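Long-range contacts in ribokinase (Staphylococcus aureus, PDB 3RY7), which catalyses the magnesium-dependent, ATP-driven phosphorylation of D-ribose at O-5, giving D-ribose 5-phosphate: residues 9-14 with 42-47; 138-143 with 163-168; 159-164 with 180-185; 185-190 with 219-224. All blocks are in the same frame, centred on the assembly; numbering follows the deposited sequence.

Interaction 1 (9-14 with 42-47); sequences GSTNVD and KGANQA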
loop_
_atom_site.group_PDB
_atom_site.type_symbol
_atom_site.label_atom_id
_atom_site.label_comp_id
_atom_site.label_asym_id
_atom_site.label_seq_id
_atom_site.Cartn_x
_atom_site.Cartn_y
_atom_site.Cartn_z
ATOM N N GLY A 9 17.025 20.533 2.419
ATOM C CA GLY A 9 16.170 20.161 3.527
ATOM C C GLY A 9 16.540 18.913 4.301
ATOM O O GLY A 9 17.670 18.418 4.234
ATOM N N SER A 10 15.560 18.416 5.048
ATOM C CA SER A 10 15.787 17.412 6.072
ATOM C C SER A 10 15.677 15.976 5.565
ATOM O O SER A 10 14.896 15.667 4.659
ATOM C CB SER A 10 14.767 17.610 7.184
ATOM O OG SER A 10 13.447 17.460 6.671
ATOM N N THR A 11 16.462 15.102 6.173
ATOM C CA THR A 11 16.258 13.663 6.045
ATOM C C THR A 11 16.035 13.111 7.439
ATOM O O THR A 11 16.826 13.387 8.353
ATOM C CB THR A 11 17.467 12.969 5.403
ATOM O OG1 THR A 11 17.620 13.430 4.057
ATOM C CG2 THR A 11 17.261 11.441 5.384
ATOM N N ASN A 12 14.944 12.367 7.614
ATOM C CA ASN A 12 14.588 11.815 8.912
ATOM C C ASN A 12 14.441 10.305 8.823
ATOM O O ASN A 12 14.026 9.787 7.790
ATOM C CB ASN A 12 13.245 12.377 9.396
ATOM C CG ASN A 12 13.345 13.786 9.959
ATOM O OD1 ASN A 12 14.431 14.257 10.321
ATOM N ND2 ASN A 12 12.193 14.459 10.068
ATOM N N VAL A 13 14.762 9.595 9.899
ATOM C CA VAL A 13 14.316 8.215 10.005
ATOM C C VAL A 13 13.071 8.203 10.888
ATOM O O VAL A 13 13.137 8.525 12.067
ATOM C CB VAL A 13 15.417 7.285 10.540
ATOM C CG1 VAL A 13 14.872 5.875 10.726
ATOM C CG2 VAL A 13 16.623 7.298 9.592
ATOM N N ASP A 14 11.927 7.877 10.289
ATOM C CA ASP A 14 10.668 7.805 11.026
ATOM C C ASP A 14 10.518 6.457 11.740
ATOM O O ASP A 14 10.520 5.412 11.109
ATOM C CB ASP A 14 9.487 7.993 10.071
ATOM C CG ASP A 14 9.430 9.388 9.448
ATOM O OD1 ASP A 14 10.187 10.296 9.873
ATOM O OD2 ASP A 14 8.606 9.570 8.528
ATOM N N LYS A 42 10.770 16.169 5.447
ATOM C CA LYS A 42 10.141 16.989 4.409
ATOM C C LYS A 42 11.062 17.091 3.205
ATOM O O LYS A 42 10.618 16.944 2.060
ATOM C CB LYS A 42 9.776 18.377 4.946
ATOM C CG LYS A 42 8.719 18.349 6.034
ATOM C CD LYS A 42 8.495 19.734 6.610
ATOM C CE LYS A 42 7.332 19.754 7.582
ATOM N NZ LYS A 42 6.059 19.326 6.913
ATOM N N GLY A 43 12.354 17.322 3.456
ATOM C CA GLY A 43 13.313 17.432 2.367
ATOM C C GLY A 43 13.442 16.155 1.560
ATOM O O GLY A 43 13.390 16.181 0.322
ATOM N N ALA A 44 13.629 15.029 2.250
ATOM C CA ALA A 44 13.697 13.733 1.554
ATOM C C ALA A 44 12.405 13.435 0.759
ATOM O O ALA A 44 12.456 12.994 -0.384
ATOM C CB ALA A 44 14.005 12.593 2.542
ATOM N N ASN A 45 11.258 13.688 1.380
ATOM C CA ASN A 45 9.971 13.482 0.721
ATOM C C ASN A 45 9.884 14.315 -0.549
ATOM O O ASN A 45 9.538 13.811 -1.617
ATOM C CB ASN A 45 8.814 13.878 1.648
ATOM C CG ASN A 45 8.602 12.902 2.808
ATOM O OD1 ASN A 45 9.214 11.834 2.873
ATOM N ND2 ASN A 45 7.731 13.280 3.730
ATOM N N GLN A 46 10.201 15.604 -0.434
ATOM C CA GLN A 46 10.036 16.503 -1.571
ATOM C C GLN A 46 11.050 16.177 -2.652
ATOM O O GLN A 46 10.745 16.255 -3.834
ATOM C CB GLN A 46 10.105 17.977 -1.128
ATOM C CG GLN A 46 8.895 18.381 -0.252
ATOM C CD GLN A 46 8.954 19.815 0.237
ATOM O OE1 GLN A 46 9.736 20.616 -0.270
ATOM N NE2 GLN A 46 8.116 20.150 1.221
ATOM N N ALA A 47 12.250 15.781 -2.237
ATOM C CA ALA A 47 13.304 15.410 -3.173
ATOM C C ALA A 47 12.915 14.173 -3.992
ATOM O O ALA A 47 13.077 14.144 -5.206
ATOM C CB ALA A 47 14.613 15.169 -2.426
#

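Interaction 2 (138-143 with 163-168); sequences VAQLEV and VLNPAP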
loop_
_atom_site.group_PDB
_atom_site.type_symbol
_atom_site.label_atom_id
_atom_site.label_comp_id
_atom_site.label_asym_id
_atom_site.label_seq_id
_atom_site.Cartn_x
_atom_site.Cartn_y
_atom_site.Cartn_z
ATOM N N VAL A 138 14.320 24.538 -3.532
ATOM C CA VAL A 138 13.191 24.410 -2.607
ATOM C C VAL A 138 13.688 24.074 -1.216
ATOM O O VAL A 138 14.463 23.139 -1.054
ATOM C CB VAL A 138 12.230 23.275 -3.050
ATOM C CG1 VAL A 138 10.958 23.266 -2.191
ATOM C CG2 VAL A 138 11.892 23.399 -4.527
ATOM N N ALA A 139 13.223 24.808 -0.214
ATOM C CA ALA A 139 13.609 24.540 1.161
ATOM C C ALA A 139 12.379 24.375 2.042
ATOM O O ALA A 139 11.307 24.842 1.688
ATOM C CB ALA A 139 14.476 25.666 1.702
ATOM N N GLN A 140 12.554 23.730 3.180
ATOM C CA GLN A 140 11.576 23.674 4.244
ATOM C C GLN A 140 12.227 24.033 5.555
ATOM O O GLN A 140 13.406 24.201 5.625
ATOM C CB GLN A 140 10.929 22.293 4.354
ATOM C CG GLN A 140 10.713 21.610 3.077
ATOM C CD GLN A 140 11.947 21.020 2.544
ATOM O OE1 GLN A 140 12.795 20.612 3.266
ATOM N NE2 GLN A 140 12.060 21.015 1.273
ATOM N N LEU A 141 11.442 24.130 6.595
ATOM C CA LEU A 141 11.982 24.601 7.864
ATOM C C LEU A 141 12.434 23.485 8.831
ATOM O O LEU A 141 12.498 23.716 10.029
ATOM C CB LEU A 141 10.984 25.541 8.547
ATOM C CG LEU A 141 10.584 26.790 7.750
ATOM C CD1 LEU A 141 9.582 27.654 8.503
ATOM C CD2 LEU A 141 11.831 27.606 7.432
ATOM N N GLU A 142 12.727 22.290 8.320
ATOM C CA GLU A 142 13.348 21.241 9.156
ATOM C C GLU A 142 14.880 21.340 9.086
ATOM O O GLU A 142 15.611 20.437 9.505
ATOM C CB GLU A 142 12.842 19.846 8.768
ATOM C CG GLU A 142 11.330 19.702 9.030
ATOM C CD GLU A 142 10.804 18.273 8.890
ATOM O OE1 GLU A 142 11.362 17.482 8.093
ATOM O OE2 GLU A 142 9.813 17.957 9.579
ATOM N N VAL A 143 15.341 22.481 8.579
ATOM C CA VAL A 143 16.753 22.801 8.465
ATOM C C VAL A 143 16.886 24.269 8.950
ATOM O O VAL A 143 15.882 24.997 8.992
ATOM C CB VAL A 143 17.180 22.561 6.991
ATOM C CG1 VAL A 143 17.787 23.776 6.376
ATOM C CG2 VAL A 143 18.056 21.314 6.840
ATOM N N VAL A 163 11.920 28.839 -3.681
ATOM C CA VAL A 163 10.628 28.438 -3.156
ATOM C C VAL A 163 10.711 27.875 -1.741
ATOM O O VAL A 163 11.444 26.924 -1.462
ATOM C CB VAL A 163 9.822 27.537 -4.160
ATOM C CG1 VAL A 163 10.669 27.125 -5.358
ATOM C CG2 VAL A 163 9.197 26.364 -3.463
ATOM N N LEU A 164 9.984 28.511 -0.831
ATOM C CA LEU A 164 9.996 28.112 0.565
ATOM C C LEU A 164 8.653 27.515 0.971
ATOM O O LEU A 164 7.605 28.154 0.836
ATOM C CB LEU A 164 10.313 29.286 1.488
ATOM C CG LEU A 164 10.230 28.952 2.988
ATOM C CD1 LEU A 164 11.327 27.996 3.379
ATOM C CD2 LEU A 164 10.282 30.198 3.858
ATOM N N ASN A 165 8.707 26.279 1.457
ATOM C CA ASN A 165 7.588 25.643 2.146
ATOM C C ASN A 165 7.795 25.848 3.640
ATOM O O ASN A 165 8.592 25.147 4.260
ATOM C CB ASN A 165 7.536 24.162 1.764
ATOM C CG ASN A 165 6.693 23.334 2.709
ATOM O OD1 ASN A 165 7.132 22.284 3.169
ATOM N ND2 ASN A 165 5.481 23.803 3.012
ATOM N N PRO A 166 7.102 26.847 4.221
ATOM C CA PRO A 166 7.418 27.324 5.571
ATOM C C PRO A 166 6.846 26.428 6.669
ATOM O O PRO A 166 6.076 26.903 7.514
ATOM C CB PRO A 166 6.762 28.714 5.608
ATOM C CG PRO A 166 5.578 28.576 4.701
ATOM C CD PRO A 166 5.993 27.605 3.612
ATOM N N ALA A 167 7.254 25.160 6.652
ATOM C CA ALA A 167 6.715 24.101 7.508
ATOM C C ALA A 167 7.875 23.348 8.136
ATOM O O ALA A 167 8.884 23.113 7.481
ATOM C CB ALA A 167 5.864 23.124 6.668
ATOM N N PRO A 168 7.764 23.016 9.420
ATOM C CA PRO A 168 6.647 23.391 10.285
ATOM C C PRO A 168 6.647 24.900 10.565
ATOM O O PRO A 168 7.700 25.550 10.500
ATOM C CB PRO A 168 6.958 22.628 11.577
ATOM C CG PRO A 168 8.466 22.575 11.604
ATOM C CD PRO A 168 8.850 22.355 10.171
#

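Interaction 3 (159-164 with 180-185); sequences GVTTVL and IDIIVP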
loop_
_atom_site.group_PDB
_atom_site.type_symbol
_atom_site.label_atom_id
_atom_site.label_comp_id
_atom_site.label_asym_id
_atom_site.label_seq_id
_atom_site.Cartn_x
_atom_site.Cartn_y
_atom_site.Cartn_z
ATOM N N GLY A 159 19.822 34.528 -10.475
ATOM C CA GLY A 159 18.577 34.392 -11.230
ATOM C C GLY A 159 17.816 33.077 -11.040
ATOM O O GLY A 159 16.934 32.732 -11.826
ATOM N N VAL A 160 18.149 32.338 -9.988
ATOM C CA VAL A 160 17.484 31.064 -9.707
ATOM C C VAL A 160 16.257 31.292 -8.807
ATOM O O VAL A 160 16.352 31.969 -7.778
ATOM C CB VAL A 160 18.458 30.056 -9.067
ATOM C CG1 VAL A 160 17.736 28.757 -8.681
ATOM C CG2 VAL A 160 19.624 29.781 -10.022
ATOM N N THR A 161 15.105 30.754 -9.216
ATOM C CA THR A 161 13.844 30.930 -8.476
ATOM C C THR A 161 13.841 30.233 -7.109
ATOM O O THR A 161 14.129 29.043 -7.010
ATOM C CB THR A 161 12.656 30.399 -9.303
ATOM O OG1 THR A 161 12.657 31.051 -10.573
ATOM C CG2 THR A 161 11.329 30.669 -8.588
ATOM N N THR A 162 13.529 30.975 -6.052
ATOM C CA THR A 162 13.486 30.379 -4.726
ATOM C C THR A 162 12.071 30.018 -4.277
ATOM O O THR A 162 11.134 30.792 -4.458
ATOM C CB THR A 162 14.107 31.283 -3.672
ATOM O OG1 THR A 162 13.379 32.516 -3.611
ATOM C CG2 THR A 162 15.570 31.554 -3.997
ATOM N N VAL A 163 11.920 28.839 -3.681
ATOM C CA VAL A 163 10.628 28.438 -3.156
ATOM C C VAL A 163 10.711 27.875 -1.741
ATOM O O VAL A 163 11.444 26.924 -1.462
ATOM C CB VAL A 163 9.822 27.537 -4.160
ATOM C CG1 VAL A 163 10.669 27.125 -5.358
ATOM C CG2 VAL A 163 9.197 26.364 -3.463
ATOM N N LEU A 164 9.984 28.511 -0.831
ATOM C CA LEU A 164 9.996 28.112 0.565
ATOM C C LEU A 164 8.653 27.515 0.971
ATOM O O LEU A 164 7.605 28.154 0.836
ATOM C CB LEU A 164 10.313 29.286 1.488
ATOM C CG LEU A 164 10.230 28.952 2.988
ATOM C CD1 LEU A 164 11.327 27.996 3.379
ATOM C CD2 LEU A 164 10.282 30.198 3.858
ATOM N N ILE A 180 12.523 35.188 -0.846
ATOM C CA ILE A 180 11.588 34.157 -1.313
ATOM C C ILE A 180 10.792 34.606 -2.524
ATOM O O ILE A 180 10.115 35.632 -2.472
ATOM C CB ILE A 180 10.585 33.808 -0.209
ATOM C CG1 ILE A 180 11.318 33.316 1.040
ATOM C CG2 ILE A 180 9.553 32.774 -0.714
ATOM C CD1 ILE A 180 10.464 33.339 2.278
ATOM N N ASP A 181 10.866 33.841 -3.608
ATOM C CA ASP A 181 10.084 34.118 -4.810
ATOM C C ASP A 181 8.673 33.485 -4.756
ATOM O O ASP A 181 7.674 34.108 -5.147
ATOM C CB ASP A 181 10.861 33.642 -6.034
ATOM C CG ASP A 181 12.160 34.432 -6.232
ATOM O OD1 ASP A 181 12.247 35.576 -5.722
ATOM O OD2 ASP A 181 13.089 33.920 -6.887
ATOM N N ILE A 182 8.604 32.263 -4.234
ATOM C CA ILE A 182 7.360 31.505 -4.140
ATOM C C ILE A 182 7.226 30.956 -2.739
ATOM O O ILE A 182 8.095 30.207 -2.283
ATOM C CB ILE A 182 7.369 30.293 -5.093
ATOM C CG1 ILE A 182 7.775 30.696 -6.507
ATOM C CG2 ILE A 182 6.013 29.577 -5.093
ATOM C CD1 ILE A 182 7.609 29.538 -7.520
ATOM N N ILE A 183 6.160 31.331 -2.041
ATOM C CA ILE A 183 5.923 30.783 -0.723
ATOM C C ILE A 183 4.686 29.868 -0.736
ATOM O O ILE A 183 3.683 30.179 -1.378
ATOM C CB ILE A 183 5.834 31.894 0.332
ATOM C CG1 ILE A 183 6.013 31.314 1.723
ATOM C CG2 ILE A 183 4.528 32.691 0.201
ATOM C CD1 ILE A 183 6.219 32.362 2.804
ATOM N N VAL A 184 4.767 28.734 -0.042
ATOM C CA VAL A 184 3.713 27.710 -0.082
ATOM C C VAL A 184 3.335 27.220 1.314
ATOM O O VAL A 184 3.596 26.071 1.657
ATOM C CB VAL A 184 4.187 26.481 -0.889
ATOM C CG1 VAL A 184 3.091 25.451 -1.021
ATOM C CG2 VAL A 184 4.695 26.904 -2.256
ATOM N N PRO A 185 2.738 28.087 2.135
ATOM C CA PRO A 185 2.278 27.638 3.450
ATOM C C PRO A 185 0.971 26.839 3.351
ATOM O O PRO A 185 0.350 26.780 2.286
ATOM C CB PRO A 185 2.030 28.951 4.198
ATOM C CG PRO A 185 1.726 29.936 3.122
ATOM C CD PRO A 185 2.560 29.537 1.946
HETATM O O HOH W 1 15.466 34.702 -7.430
#

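Interaction 4 (185-190 with 219-224); sequences PNETEA and VLITLG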
loop_
_atom_site.group_PDB
_atom_site.type_symbol
_atom_site.label_atom_id
_atom_site.label_comp_id
_atom_site.label_asym_id
_atom_site.label_seq_id
_atom_site.Cartn_x
_atom_site.Cartn_y
_atom_site.Cartn_z
ATOM N N PRO A 185 2.738 28.087 2.135
ATOM C CA PRO A 185 2.278 27.638 3.450
ATOM C C PRO A 185 0.971 26.839 3.351
ATOM O O PRO A 185 0.350 26.780 2.286
ATOM C CB PRO A 185 2.030 28.951 4.198
ATOM C CG PRO A 185 1.726 29.936 3.122
ATOM C CD PRO A 185 2.560 29.537 1.946
ATOM N N ASN A 186 0.580 26.200 4.446
ATOM C CA ASN A 186 -0.780 25.719 4.573
ATOM C C ASN A 186 -1.513 26.841 5.307
ATOM O O ASN A 186 -0.924 27.909 5.541
ATOM C CB ASN A 186 -0.819 24.404 5.348
ATOM C CG ASN A 186 -0.315 24.552 6.761
ATOM O OD1 ASN A 186 -0.234 25.653 7.287
ATOM N ND2 ASN A 186 0.021 23.438 7.393
ATOM N N GLU A 187 -2.771 26.614 5.681
ATOM C CA GLU A 187 -3.570 27.663 6.318
ATOM C C GLU A 187 -2.978 28.096 7.640
ATOM O O GLU A 187 -3.034 29.273 8.015
ATOM C CB GLU A 187 -4.999 27.179 6.550
ATOM C CG GLU A 187 -5.730 26.871 5.277
ATOM C CD GLU A 187 -6.842 25.868 5.481
ATOM O OE1 GLU A 187 -7.716 26.109 6.350
ATOM O OE2 GLU A 187 -6.830 24.839 4.765
ATOM N N THR A 188 -2.420 27.135 8.359
ATOM C CA THR A 188 -1.891 27.416 9.680
ATOM C C THR A 188 -0.604 28.227 9.573
ATOM O O THR A 188 -0.387 29.171 10.335
ATOM C CB THR A 188 -1.642 26.113 10.458
ATOM O OG1 THR A 188 -2.758 25.228 10.267
ATOM C CG2 THR A 188 -1.468 26.407 11.931
ATOM N N GLU A 189 0.234 27.861 8.606
ATOM C CA GLU A 189 1.505 28.547 8.366
ATOM C C GLU A 189 1.296 29.967 7.828
ATOM O O GLU A 189 2.008 30.892 8.217
ATOM C CB GLU A 189 2.383 27.717 7.418
ATOM C CG GLU A 189 2.968 26.461 8.090
ATOM C CD GLU A 189 2.990 25.222 7.191
ATOM O OE1 GLU A 189 2.857 25.339 5.948
ATOM O OE2 GLU A 189 3.157 24.115 7.751
ATOM N N ALA A 190 0.314 30.132 6.947
ATOM C CA ALA A 190 -0.040 31.447 6.428
ATOM C C ALA A 190 -0.365 32.418 7.562
ATOM O O ALA A 190 0.181 33.526 7.620
ATOM C CB ALA A 190 -1.202 31.337 5.474
ATOM N N VAL A 219 2.321 33.416 -4.369
ATOM C CA VAL A 219 1.799 32.902 -3.118
ATOM C C VAL A 219 0.850 31.750 -3.396
ATOM O O VAL A 219 -0.044 31.880 -4.232
ATOM C CB VAL A 219 1.041 33.999 -2.352
ATOM C CG1 VAL A 219 0.528 33.469 -1.023
ATOM C CG2 VAL A 219 1.950 35.207 -2.133
ATOM N N LEU A 220 1.073 30.616 -2.729
ATOM C CA LEU A 220 0.100 29.517 -2.692
ATOM C C LEU A 220 -0.254 29.241 -1.251
ATOM O O LEU A 220 0.623 29.198 -0.383
ATOM C CB LEU A 220 0.653 28.218 -3.267
ATOM C CG LEU A 220 0.831 28.057 -4.763
ATOM C CD1 LEU A 220 1.773 29.131 -5.311
ATOM C CD2 LEU A 220 1.358 26.652 -5.031
ATOM N N ILE A 221 -1.536 29.046 -0.990
ATOM C CA ILE A 221 -1.946 28.571 0.308
ATOM C C ILE A 221 -2.631 27.230 0.105
ATOM O O ILE A 221 -3.673 27.147 -0.549
ATOM C CB ILE A 221 -2.890 29.544 1.003
ATOM C CG1 ILE A 221 -2.277 30.953 1.015
ATOM C CG2 ILE A 221 -3.211 29.061 2.417
ATOM C CD1 ILE A 221 -3.153 32.004 1.677
ATOM N N THR A 222 -2.021 26.178 0.632
ATOM C CA THR A 222 -2.617 24.855 0.560
ATOM C C THR A 222 -3.758 24.782 1.578
ATOM O O THR A 222 -3.620 25.241 2.721
ATOM C CB THR A 222 -1.569 23.758 0.800
ATOM O OG1 THR A 222 -0.845 24.032 2.008
ATOM C CG2 THR A 222 -0.614 23.687 -0.380
ATOM N N LEU A 223 -4.895 24.246 1.144
ATOM C CA LEU A 223 -6.115 24.311 1.947
ATOM C C LEU A 223 -6.631 22.922 2.338
ATOM O O LEU A 223 -7.747 22.783 2.860
ATOM C CB LEU A 223 -7.200 25.085 1.194
ATOM C CG LEU A 223 -6.785 26.470 0.680
ATOM C CD1 LEU A 223 -7.774 26.987 -0.350
ATOM C CD2 LEU A 223 -6.635 27.448 1.828
ATOM N N GLY A 224 -5.813 21.900 2.088
ATOM C CA GLY A 224 -6.186 20.532 2.398
ATOM C C GLY A 224 -7.295 20.029 1.488
ATOM O O GLY A 224 -7.148 20.032 0.257
#

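Interaction 1 (9-14 with 42-47)
S10 meets the first turn of helix 42-52 with both its hydroxyl and its carbonyl. OG sits between the backbone N and the carbonyl carbon (chi1 61°), which turns it to the start of the helix. There it accepts a weak but nearly straight bond from G43 N (G43 N to S10 OG 3.4 Å, 175° at the hydrogen), and K42 N lies 3.2 Å from S10 OG. The stronger grip is on the backbone: A44 N donates to S10 O at 2.8 Å, arriving nearly in line with the carbonyl. Beside it the methyl A44 CB rests 4.0 Å from T11 OG1, whose hydroxyl is held by T61. G9 C lies 4.0 Å from G43 CA; the two glycines let the backbones come this close. K42 leaves the contact beyond CB, its chain leading away from S10.

K42 to N45, like N12 to D14 farther along, probably belong to the substrate site. S10 and K42 N both hold E142 OE1, and S10 probably helps to position this first-shell residue. The N-H groups of the first helical turn, met by S10 and E142, would probably help stabilise negative charge on E142.

Interaction 2 (138-143 with 163-168)
A139 carries the regular backbone pairing between strands 136-140 and 161-165, which run parallel. Its N-H donates to V163 O (3.0 Å), and its carbonyl accepts from N165 N (A139 O to N165 N, 3.0 Å). Past the strands, L141 N reaches A167 O at 2.9 Å, but the donor comes in tilted 34° from the carbonyl plane. The bend behind this is the inverse gamma turn centred on P166, closed by A167 N on N165 O.

Apolar contacts lie on both faces of the sheet and beyond it. V138 and V163 meet on one face, branch to branch, with V138 CG1 3.8 Å from V163 CG2; helix 252-263 covers V138. On the other, L164 has CG anti to its backbone N (chi1 175°), and its CD1 comes up against the A139 carbonyl. Beyond the strand ends, L141 crosses L164 at about a right angle, L141 CD2 lying 4.1 Å from L164 CD1, while L141 CD1 reaches P166 C at 3.5 Å. P168, which follows a cis peptide, sets its CD 3.8 Å from E142 CG.

The amides of Q140 and N165 lie on the V138 face, N165 OD1 3.6 Å from Q140 CG and the planes 51° apart; Q46 binds both, through N165 OD1 and Q140 NE2. E142, in the loop, sends its carboxylate to S10 and a bound glycerol.

The two are neighbouring parallel strands of the beta-alpha-beta unit 136-140, 145-157, 161-165, and the loop after the first supplies E142, probably a substrate-site residue, as expected of a Rossmann-like pfkB kinase core.

Interaction 3 (159-164 with 180-185)
D181 N is held by T162, whose OG1 accepts from it at 2.8 Å; a second, weak bond runs from D181 N to T162 O (3.2 Å). The hydroxyl reaches it because OG1 lies between the T162 backbone N and carbonyl carbon (chi1 61°), and T162 OG1 is also hydrogen-bonded to L179 O. D181 returns the grip: its CG stands beside its own backbone N, and OD2 accepts from T162 N at 3.1 Å, met from above the carboxylate plane. A water also donates to D181 OD2 (2.6 Å) and to V160 O, giving this carboxylate oxygen two partners.

Regular parallel pairing follows, with I182 N on T162 O (2.9 Å), L164 N on I182 O and V184 N on L164 O. The face opposite I182 carries a tight apolar meeting, L164 CD2 against I180 CD1 at 3.5 Å, the two chains crossing at a slant. T161 CG2 touches D181 CB at 3.9 Å and also meets I182 CD1.

The contact continues the central sheet: strand 161-165 has 136-140 on its other flank, and 182-183 has strand 218-222 as its other neighbour. Helix 145-157 covers T162 and L164, I183 leans on helix 187-194, and L264 meets I182.

Interaction 4 (185-190 with 219-224)
Two parts of the chain that probably bind ATP come together here, N186 at the N-cap of helix 187-194 and T222 to G224 at the end of strand 218-222. P185 O is the central acceptor: T222 N donates to it at 3.0 Å, in the carbonyl plane and close to straight (166° at the hydrogen). T222 OG1 also lies 3.0 Å from P185 O. Its chi1 of 51° swings the hydroxyl back between its own N and carbonyl carbon, where it also lies against N186, 3.4 Å from N186 CB. Two residues before T222, L220 O lies 3.0 Å from P185 CD.

The N186 side chain turns the other way, into the helix. Its OD1 accepts from E189 N at 2.6 Å, nearly in line with the C=O, while N186 N donates to E189 OE1 (2.9 Å) from above the carboxylate plane. Together they make a capping box, fixing the amide and the first turn as a unit.

E187 reaches over L223, crossing it at about a right angle with CG 3.6 Å from L223 CD2. E187 OE2 ends 2.9 Å from L223 O, two acceptors brought close, which would be expected to repel unless the carboxylate is protonated. I221 CG2 packs against A190 CB, and N207 of helix 201-213 touches both residues.

L223 and G224 form a classic beta bulge opposite G227. A capped helix start beside a bulged strand end, at the C-terminal edge of the central sheet, fits the nucleotide site of a ribokinase-family enzyme.

Interactions 2, 3 and 4 run in order across the central sheet: 2 and 3 share V163 and L164 of strand 161-165, while 3 and 4 share P185 and are tied by L220 N to I183 O at 3.0 Å. Interaction 1 lies off that series, its centre about 11 Å from that of interaction 2, yet the two touch directly through S10 OG to E142 OE1 (2.5 Å) and Q46 OE1 to Q140 NE2 (2.8 Å). Interactions 1 and 2 are consistent with the ribose side of the site and interaction 4 with the ATP side, centres 1 and 4 being about 20 Å apart. D254, the likely proton acceptor, is hydrogen-bonded by N45 and Q46 of helix 42-52.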